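Local coordinates for protein lysozyme M1 (Streptomyces coelicolor, PDB 1JFX) that hydrolyses the beta-1,4 linkages between N-acetylmuramic acid and N-acetylglucosamine in bacterial cell-wall peptidoglycan, and acts on diacetylated muramic acid residues too, at residues Trp144-Ala155 / Thr171-Trp179; Trp86-Pro94 / Leu209-Ala217. All coordinates share one frame; numbering follows the deposited sequence.

Overall arrangement
Both interactions belong to a single beta/alpha-barrel domain of glycosyl hydrolase family 25, and interaction 1 is nested along the chain inside the loop that interaction 2 closes. Their centres lie 24 Å apart and they do not touch. Interaction 1 joins helix 141-148 and the turn after it to the loop leading to strand 181-185; aromatic rings fill its buried side, and water carries its polar links. Interaction 2 ties the chain's C-terminal helix 206-214 to the loop entering strand 96-98, using direct hydrogen bonds from an indole, an asparagine amide and a backbone N-H, beside a small aliphatic patch. Each is partly buried, with a nonpolar inner side and a more polar, exposed outer side.

Interaction 1: Trp144-Ala155 / Thr171-Trp179; sequences WNTCTGSWNGMA and TVPSGFPTW
An edge-to-face aromatic contact, Phe176 on Trp144, joins helix 141-148 to the loop between strands 160-163 and 181-185 of this beta/alpha barrel. Phe176 CE2 lies over the centre of the indole, 3.6 Å from Trp144 CE2, with the two ring planes at 57°. Thr148 OG1 lies over the opposite face of the indole, toward its rim, while Phe176 also stacks on Phe160 of the barrel sheet. Large flat residues suit this buried place, where one ring can serve two neighbours. Trp144 CG is trans to the backbone N (chi1 -173°), which carries the indole off the helix toward the loop, with CD1 against Pro173 CB.

The indole N-H is satisfied within its own segment: Trp144 NE1 donates to Trp151 O at 3.0 Å, in the carbonyl plane and on a lone pair. The same oxygen takes a CA-H...O contact from Gly175 CA at 3.5 Å; having no side chain, this glycine lets the carbonyl come close. Pro173 to Phe176 form a type I turn that presents Gly175 in this way.

No direct hydrogen bond crosses between the segments, and water does the polar work. Water 1 joins Asn145 OD1 to Gly175 N, and water 3 links Trp151 O, Met154 N and Gly175 O. At the solvent-facing side, water 4 donates to both Asn152 OD1 and Ser174 O, each at 2.9 Å.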
loop_
_atom_site.group_PDB
_atom_site.type_symbol
_atom_site.label_atom_id
_atom_site.label_comp_id
_atom_site.label_asym_id
_atom_site.label_seq_id
_atom_site.Cartn_x
_atom_site.Cartn_y
_atom_site.Cartn_z
ATOM N N TRP A 144 3.605 13.725 -2.349
ATOM C CA TRP A 144 4.892 13.381 -2.939
ATOM C C TRP A 144 5.646 14.613 -3.432
ATOM O O TRP A 144 6.819 14.841 -3.091
ATOM C CB TRP A 144 4.719 12.416 -4.118
ATOM C CG TRP A 144 6.040 11.929 -4.619
ATOM C CD1 TRP A 144 6.740 12.384 -5.711
ATOM C CD2 TRP A 144 6.869 10.953 -3.988
ATOM N NE1 TRP A 144 7.957 11.745 -5.788
ATOM C CE2 TRP A 144 8.060 10.862 -4.741
ATOM C CE3 TRP A 144 6.723 10.142 -2.848
ATOM C CZ2 TRP A 144 9.103 9.989 -4.393
ATOM C CZ3 TRP A 144 7.759 9.274 -2.506
ATOM C CH2 TRP A 144 8.930 9.206 -3.277
ATOM N N ASN A 145 4.973 15.426 -4.230
ATOM C CA ASN A 145 5.645 16.591 -4.764
ATOM C C ASN A 145 6.060 17.581 -3.680
ATOM O O ASN A 145 7.195 18.068 -3.670
ATOM C CB ASN A 145 4.773 17.235 -5.845
ATOM C CG ASN A 145 4.740 16.399 -7.126
ATOM O OD1 ASN A 145 5.704 15.682 -7.435
ATOM N ND2 ASN A 145 3.645 16.490 -7.876
ATOM N N THR A 146 5.166 17.846 -2.742
ATOM C CA THR A 146 5.487 18.770 -1.674
ATOM C C THR A 146 6.576 18.299 -0.724
ATOM O O THR A 146 7.579 19.002 -0.518
ATOM C CB THR A 146 4.229 19.100 -0.862
ATOM O OG1 THR A 146 3.348 19.862 -1.689
ATOM C CG2 THR A 146 4.572 19.886 0.404
ATOM N N CYS A 147 6.401 17.109 -0.155
ATOM C CA CYS A 147 7.351 16.622 0.825
ATOM C C CYS A 147 8.660 16.025 0.326
ATOM O O CYS A 147 9.616 15.938 1.090
ATOM C CB CYS A 147 6.653 15.656 1.776
ATOM S SG CYS A 147 5.245 16.378 2.681
ATOM N N THR A 148 8.729 15.616 -0.939
ATOM C CA THR A 148 9.998 15.096 -1.449
ATOM C C THR A 148 10.598 16.076 -2.441
ATOM O O THR A 148 11.697 15.870 -2.949
ATOM C CB THR A 148 9.856 13.725 -2.160
ATOM O OG1 THR A 148 9.296 13.890 -3.473
ATOM C CG2 THR A 148 8.973 12.808 -1.350
ATOM N N GLY A 149 9.880 17.159 -2.712
ATOM C CA GLY A 149 10.391 18.110 -3.680
ATOM C C GLY A 149 10.416 17.518 -5.077
ATOM O O GLY A 149 11.412 17.649 -5.795
ATOM N N SER A 150 9.319 16.863 -5.457
ATOM C CA SER A 150 9.155 16.250 -6.772
ATOM C C SER A 150 10.325 15.329 -7.106
ATOM O O SER A 150 10.898 15.394 -8.186
ATOM C CB SER A 150 9.019 17.337 -7.845
ATOM O OG SER A 150 7.931 18.198 -7.543
ATOM N N TRP A 151 10.641 14.437 -6.175
ATOM C CA TRP A 151 11.770 13.524 -6.317
ATOM C C TRP A 151 11.574 12.374 -7.313
ATOM O O TRP A 151 10.542 11.695 -7.291
ATOM C CB TRP A 151 12.096 12.977 -4.921
ATOM C CG TRP A 151 13.352 12.154 -4.785
ATOM C CD1 TRP A 151 14.570 12.389 -5.359
ATOM C CD2 TRP A 151 13.527 11.022 -3.926
ATOM N NE1 TRP A 151 15.498 11.471 -4.906
ATOM C CE2 TRP A 151 14.880 10.623 -4.024
ATOM C CE3 TRP A 151 12.669 10.308 -3.075
ATOM C CZ2 TRP A 151 15.393 9.539 -3.301
ATOM C CZ3 TRP A 151 13.183 9.230 -2.354
ATOM C CH2 TRP A 151 14.528 8.861 -2.475
ATOM N N ASN A 152 12.565 12.165 -8.192
ATOM C CA ASN A 152 12.522 11.077 -9.174
ATOM C C ASN A 152 13.320 9.854 -8.685
ATOM O O ASN A 152 13.393 8.836 -9.366
ATOM C CB ASN A 152 13.116 11.530 -10.522
ATOM C CG ASN A 152 13.034 10.441 -11.602
ATOM O OD1 ASN A 152 11.945 10.034 -12.012
ATOM N ND2 ASN A 152 14.191 9.966 -12.064
ATOM N N GLY A 153 13.888 9.958 -7.488
ATOM C CA GLY A 153 14.727 8.900 -6.955
ATOM C C GLY A 153 14.170 7.515 -6.707
ATOM O O GLY A 153 14.938 6.557 -6.530
ATOM N N MET A 154 12.852 7.386 -6.675
ATOM C CA MET A 154 12.260 6.075 -6.448
ATOM C C MET A 154 11.652 5.519 -7.718
ATOM O O MET A 154 11.052 4.455 -7.687
ATOM C CB MET A 154 11.176 6.145 -5.362
ATOM C CG MET A 154 11.675 6.645 -4.026
ATOM S SD MET A 154 13.028 5.641 -3.359
ATOM C CE MET A 154 12.150 4.137 -2.880
ATOM N N ALA A 155 11.816 6.223 -8.841
ATOM C CA ALA A 155 11.231 5.758 -10.100
ATOM C C ALA A 155 11.609 4.329 -10.471
ATOM O O ALA A 155 10.763 3.563 -10.943
ATOM C CB ALA A 155 11.607 6.714 -11.244
ATOM N N THR A 171 -3.619 11.440 -11.821
ATOM C CA THR A 171 -2.503 12.312 -12.156
ATOM C C THR A 171 -1.274 11.688 -11.497
ATOM O O THR A 171 -1.270 11.391 -10.304
ATOM C CB THR A 171 -2.728 13.739 -11.626
ATOM O OG1 THR A 171 -3.838 14.314 -12.316
ATOM C CG2 THR A 171 -1.484 14.612 -11.854
ATOM N N VAL A 172 -0.235 11.476 -12.291
ATOM C CA VAL A 172 0.988 10.852 -11.814
ATOM C C VAL A 172 2.146 11.840 -11.754
ATOM O O VAL A 172 2.403 12.555 -12.724
ATOM C CB VAL A 172 1.376 9.689 -12.760
ATOM C CG1 VAL A 172 2.701 9.050 -12.321
ATOM C CG2 VAL A 172 0.252 8.655 -12.786
ATOM N N PRO A 173 2.836 11.919 -10.605
ATOM C CA PRO A 173 3.979 12.832 -10.464
ATOM C C PRO A 173 5.063 12.418 -11.457
ATOM O O PRO A 173 5.181 11.245 -11.810
ATOM C CB PRO A 173 4.447 12.603 -9.029
ATOM C CG PRO A 173 3.211 12.118 -8.317
ATOM C CD PRO A 173 2.558 11.215 -9.336
ATOM N N SER A 174 5.866 13.376 -11.906
ATOM C CA SER A 174 6.921 13.062 -12.850
ATOM C C SER A 174 7.919 12.042 -12.289
ATOM O O SER A 174 8.604 11.371 -13.044
ATOM C CB SER A 174 7.664 14.343 -13.235
ATOM O OG SER A 174 8.263 14.927 -12.091
ATOM N N GLY A 175 7.993 11.946 -10.965
ATOM C CA GLY A 175 8.918 11.034 -10.309
ATOM C C GLY A 175 8.618 9.545 -10.410
ATOM O O GLY A 175 9.388 8.732 -9.891
ATOM N N PHE A 176 7.495 9.190 -11.034
ATOM C CA PHE A 176 7.121 7.791 -11.245
ATOM C C PHE A 176 6.845 7.595 -12.744
ATOM O O PHE A 176 6.251 8.453 -13.391
ATOM C CB PHE A 176 5.904 7.433 -10.385
ATOM C CG PHE A 176 6.211 7.427 -8.910
ATOM C CD1 PHE A 176 6.978 6.400 -8.356
ATOM C CD2 PHE A 176 5.825 8.492 -8.094
ATOM C CE1 PHE A 176 7.368 6.438 -7.015
ATOM C CE2 PHE A 176 6.211 8.539 -6.751
ATOM C CZ PHE A 176 6.986 7.509 -6.212
ATOM N N PRO A 177 7.308 6.472 -13.322
ATOM C CA PRO A 177 7.110 6.193 -14.747
ATOM C C PRO A 177 5.673 5.866 -15.139
ATOM O O PRO A 177 5.289 6.000 -16.300
ATOM C CB PRO A 177 8.066 5.033 -15.008
ATOM C CG PRO A 177 8.017 4.281 -13.689
ATOM C CD PRO A 177 8.101 5.407 -12.674
ATOM N N THR A 178 4.895 5.420 -14.160
ATOM C CA THR A 178 3.502 5.059 -14.367
ATOM C C THR A 178 2.955 4.667 -13.000
ATOM O O THR A 178 3.687 4.701 -12.004
ATOM C CB THR A 178 3.361 3.830 -15.323
ATOM O OG1 THR A 178 1.984 3.640 -15.653
ATOM C CG2 THR A 178 3.901 2.552 -14.672
ATOM N N TRP A 179 1.674 4.322 -12.939
ATOM C CA TRP A 179 1.114 3.869 -11.674
ATOM C C TRP A 179 0.907 2.365 -11.781
ATOM O O TRP A 179 0.654 1.842 -12.867
ATOM C CB TRP A 179 -0.227 4.557 -11.366
ATOM C CG TRP A 179 -1.274 4.397 -12.423
ATOM C CD1 TRP A 179 -1.452 5.183 -13.520
ATOM C CD2 TRP A 179 -2.320 3.411 -12.457
ATOM N NE1 TRP A 179 -2.544 4.757 -14.237
ATOM C CE2 TRP A 179 -3.099 3.672 -13.608
ATOM C CE3 TRP A 179 -2.674 2.338 -11.623
ATOM C CZ2 TRP A 179 -4.211 2.903 -13.950
ATOM C CZ3 TRP A 179 -3.782 1.572 -11.964
ATOM C CH2 TRP A 179 -4.536 1.857 -13.114
HETATM O O HOH W 1 7.623 14.059 -9.045
HETATM O O HOH W 2 10.822 13.870 -10.748
HETATM O O HOH W 3 10.623 8.880 -7.403
HETATM O O HOH W 4 11.214 11.724 -14.208
#

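Interaction 2: Trp86-Pro94 / Leu209-Ala217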
loop_
_atom_site.group_PDB
_atom_site.type_symbol
_atom_site.label_atom_id
_atom_site.label_comp_id
_atom_site.label_asym_id
_atom_site.label_seq_id
_atom_site.Cartn_x
_atom_site.Cartn_y
_atom_site.Cartn_z
ATOM N N TRP A 86 7.250 -11.229 3.395
ATOM C CA TRP A 86 6.814 -11.699 2.098
ATOM C C TRP A 86 7.471 -13.010 1.714
ATOM O O TRP A 86 8.618 -13.269 2.068
ATOM C CB TRP A 86 7.153 -10.657 1.008
ATOM C CG TRP A 86 6.816 -11.145 -0.385
ATOM C CD1 TRP A 86 5.601 -11.063 -1.012
ATOM C CD2 TRP A 86 7.667 -11.909 -1.262
ATOM N NE1 TRP A 86 5.643 -11.730 -2.215
ATOM C CE2 TRP A 86 6.895 -12.259 -2.390
ATOM C CE3 TRP A 86 9.001 -12.337 -1.191
ATOM C CZ2 TRP A 86 7.412 -13.019 -3.450
ATOM C CZ3 TRP A 86 9.521 -13.088 -2.236
ATOM C CH2 TRP A 86 8.724 -13.423 -3.358
ATOM N N SER A 87 6.719 -13.843 1.004
ATOM C CA SER A 87 7.260 -15.079 0.449
ATOM C C SER A 87 6.357 -15.431 -0.723
ATOM O O SER A 87 5.188 -15.028 -0.766
ATOM C CB SER A 87 7.317 -16.218 1.479
ATOM O OG SER A 87 6.033 -16.703 1.795
ATOM N N ARG A 88 6.906 -16.168 -1.687
ATOM C CA ARG A 88 6.150 -16.540 -2.874
ATOM C C ARG A 88 5.155 -17.659 -2.612
ATOM O O ARG A 88 5.542 -18.775 -2.260
ATOM C CB ARG A 88 7.111 -16.971 -3.989
ATOM C CG ARG A 88 6.381 -17.511 -5.213
ATOM C CD ARG A 88 7.340 -17.920 -6.309
ATOM N NE ARG A 88 6.595 -18.346 -7.488
ATOM C CZ ARG A 88 7.136 -18.529 -8.688
ATOM N NH1 ARG A 88 8.435 -18.322 -8.866
ATOM N NH2 ARG A 88 6.378 -18.903 -9.709
ATOM N N ASP A 89 3.870 -17.359 -2.775
ATOM C CA ASP A 89 2.840 -18.379 -2.582
ATOM C C ASP A 89 1.592 -18.135 -3.415
ATOM O O ASP A 89 0.514 -18.618 -3.072
ATOM C CB ASP A 89 2.470 -18.511 -1.091
ATOM C CG ASP A 89 1.787 -17.275 -0.527
ATOM O OD1 ASP A 89 1.463 -16.342 -1.292
ATOM O OD2 ASP A 89 1.571 -17.253 0.702
ATOM N N ASN A 90 1.760 -17.403 -4.520
ATOM C CA ASN A 90 0.675 -17.045 -5.442
ATOM C C ASN A 90 -0.358 -16.093 -4.849
ATOM O O ASN A 90 -1.266 -15.666 -5.551
ATOM C CB ASN A 90 -0.088 -18.283 -5.928
ATOM C CG ASN A 90 0.793 -19.279 -6.635
ATOM O OD1 ASN A 90 1.611 -18.918 -7.479
ATOM N ND2 ASN A 90 0.614 -20.557 -6.306
ATOM N N ARG A 91 -0.223 -15.737 -3.575
ATOM C CA ARG A 91 -1.227 -14.878 -2.958
ATOM C C ARG A 91 -0.715 -13.782 -2.046
ATOM O O ARG A 91 -1.501 -13.208 -1.294
ATOM C CB ARG A 91 -2.216 -15.723 -2.143
ATOM C CG ARG A 91 -3.008 -16.698 -2.979
ATOM C CD ARG A 91 -4.102 -17.380 -2.165
ATOM N NE ARG A 91 -4.647 -18.485 -2.945
ATOM C CZ ARG A 91 -5.286 -19.530 -2.432
ATOM N NH1 ARG A 91 -5.483 -19.628 -1.127
ATOM N NH2 ARG A 91 -5.678 -20.509 -3.236
ATOM N N THR A 92 0.582 -13.491 -2.102
ATOM C CA THR A 92 1.120 -12.461 -1.226
ATOM C C THR A 92 1.789 -11.347 -2.006
ATOM O O THR A 92 2.747 -11.579 -2.738
ATOM C CB THR A 92 2.137 -13.066 -0.257
ATOM O OG1 THR A 92 1.529 -14.174 0.410
ATOM C CG2 THR A 92 2.567 -12.034 0.793
ATOM N N LEU A 93 1.264 -10.137 -1.858
ATOM C CA LEU A 93 1.834 -8.987 -2.556
ATOM C C LEU A 93 2.978 -8.366 -1.767
ATOM O O LEU A 93 3.092 -8.562 -0.557
ATOM C CB LEU A 93 0.756 -7.915 -2.755
ATOM C CG LEU A 93 -0.359 -8.257 -3.751
ATOM C CD1 LEU A 93 -1.534 -7.287 -3.590
ATOM C CD2 LEU A 93 0.201 -8.228 -5.168
ATOM N N PRO A 94 3.858 -7.615 -2.452
ATOM C CA PRO A 94 4.954 -6.973 -1.731
ATOM C C PRO A 94 4.306 -5.910 -0.823
ATOM O O PRO A 94 3.261 -5.343 -1.170
ATOM C CB PRO A 94 5.804 -6.355 -2.850
ATOM C CG PRO A 94 4.822 -6.153 -3.982
ATOM C CD PRO A 94 3.960 -7.389 -3.906
ATOM N N LEU A 209 -0.440 -9.216 -12.260
ATOM C CA LEU A 209 -0.691 -9.064 -10.825
ATOM C C LEU A 209 -0.055 -10.253 -10.090
ATOM O O LEU A 209 0.595 -10.085 -9.056
ATOM C CB LEU A 209 -2.203 -9.024 -10.540
ATOM C CG LEU A 209 -2.596 -9.059 -9.058
ATOM C CD1 LEU A 209 -2.128 -7.774 -8.363
ATOM C CD2 LEU A 209 -4.111 -9.207 -8.926
ATOM N N LEU A 210 -0.251 -11.451 -10.629
ATOM C CA LEU A 210 0.313 -12.658 -10.022
ATOM C C LEU A 210 1.841 -12.604 -10.071
ATOM O O LEU A 210 2.528 -13.032 -9.130
ATOM C CB LEU A 210 -0.205 -13.913 -10.747
ATOM C CG LEU A 210 0.258 -15.261 -10.190
ATOM C CD1 LEU A 210 -0.281 -15.465 -8.772
ATOM C CD2 LEU A 210 -0.227 -16.382 -11.110
ATOM N N ALA A 211 2.377 -12.094 -11.176
ATOM C CA ALA A 211 3.819 -11.954 -11.326
ATOM C C ALA A 211 4.357 -10.985 -10.270
ATOM O O ALA A 211 5.447 -11.189 -9.731
ATOM C CB ALA A 211 4.147 -11.440 -12.719
ATOM N N LEU A 212 3.607 -9.924 -9.976
ATOM C CA LEU A 212 4.043 -8.969 -8.955
ATOM C C LEU A 212 4.036 -9.667 -7.590
ATOM O O LEU A 212 4.963 -9.515 -6.783
ATOM C CB LEU A 212 3.111 -7.741 -8.927
ATOM C CG LEU A 212 3.435 -6.698 -7.853
ATOM C CD1 LEU A 212 4.846 -6.155 -8.059
ATOM C CD2 LEU A 212 2.403 -5.574 -7.921
ATOM N N ALA A 213 2.989 -10.449 -7.336
ATOM C CA ALA A 213 2.894 -11.181 -6.074
ATOM C C ALA A 213 4.045 -12.182 -5.938
ATOM O O ALA A 213 4.673 -12.272 -4.886
ATOM C CB ALA A 213 1.553 -11.920 -5.985
ATOM N N ASN A 214 4.341 -12.920 -7.005
ATOM C CA ASN A 214 5.401 -13.930 -6.934
ATOM C C ASN A 214 6.821 -13.463 -7.213
ATOM O O ASN A 214 7.747 -14.262 -7.117
ATOM C CB ASN A 214 5.087 -15.117 -7.857
ATOM C CG ASN A 214 3.868 -15.900 -7.405
ATOM O OD1 ASN A 214 3.488 -15.864 -6.228
ATOM N ND2 ASN A 214 3.263 -16.633 -8.330
ATOM N N ASN A 215 6.985 -12.186 -7.548
ATOM C CA ASN A 215 8.294 -11.601 -7.843
ATOM C C ASN A 215 8.895 -12.210 -9.096
ATOM O O ASN A 215 10.076 -12.550 -9.126
ATOM C CB ASN A 215 9.277 -11.782 -6.667
ATOM C CG ASN A 215 10.455 -10.799 -6.729
ATOM O OD1 ASN A 215 11.453 -10.938 -6.004
ATOM N ND2 ASN A 215 10.329 -9.790 -7.570
ATOM N N THR A 216 8.068 -12.367 -10.125
ATOM C CA THR A 216 8.544 -12.911 -11.395
ATOM C C THR A 216 8.344 -11.866 -12.486
ATOM O O THR A 216 8.525 -12.153 -13.676
ATOM C CB THR A 216 7.800 -14.194 -11.814
ATOM O OG1 THR A 216 6.406 -13.913 -11.960
ATOM C CG2 THR A 216 8.007 -15.306 -10.786
ATOM N N ALA A 217 7.966 -10.657 -12.088
ATOM C CA ALA A 217 7.768 -9.585 -13.062
ATOM C C ALA A 217 7.464 -8.239 -12.418
ATOM O O ALA A 217 8.055 -7.242 -12.894
ATOM C CB ALA A 217 6.657 -9.960 -14.038
ATOM O OXT ALA A 217 6.638 -8.192 -11.470
HETATM O O HOH W 5 3.049 -14.506 -3.657
#
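The C-terminal end of helix 206-214, the last helix of the barrel domain, is held against the loop 86-94 that leads into strand 96-98, with Trp86 and Asn214 taking part in the direct hydrogen bonds. Trp86 NE1 donates a three-centre hydrogen bond to Ala213 O across the contact and to Thr92 O in its own loop, each at 2.9 Å. The N-H...O angles, 136° and 135°, are equally bent, and both oxygens lie near the indole plane. The shared proton probably offsets the repulsion between these two acceptors, Thr92 O and Ala213 O, which are only 3.0 Å apart.

Asn214 supplies the second link. Its OD1 accepts from Asn90 N at 2.9 Å, the N-H meeting a lone pair of OD1 in the amide plane, while its ND2 donates to Asn90 OD1, also at 2.9 Å. A side-chain amide is well suited here, offering an acceptor and a donor to one residue. Water 5 gives a further bond to Asn214 OD1. The loop is shaped by an Asx turn, Asp89 OD1 accepting from Arg91 N, and by the positive phi of Asn90.

Arg88 runs extended across Asn214, its CG trans to the backbone N (chi1 174°), and the guanidinium lays one face over Asn214 CB and Thr216 CG2. On the inner side Leu93 CD2 meets Leu209 CD1 and Ala213 CB, each at 4.0 Å, and all three residues pack on Ile58 of strand 58-64.

Beyond Asn214, Asn215 takes positive phi and Thr216 N bonds back to Ala211 O, with a weak bond from Asn215 N to Leu212 O: the Schellman motif that commonly terminates an alpha-helix, here finishing the last helix of a beta/alpha barrel.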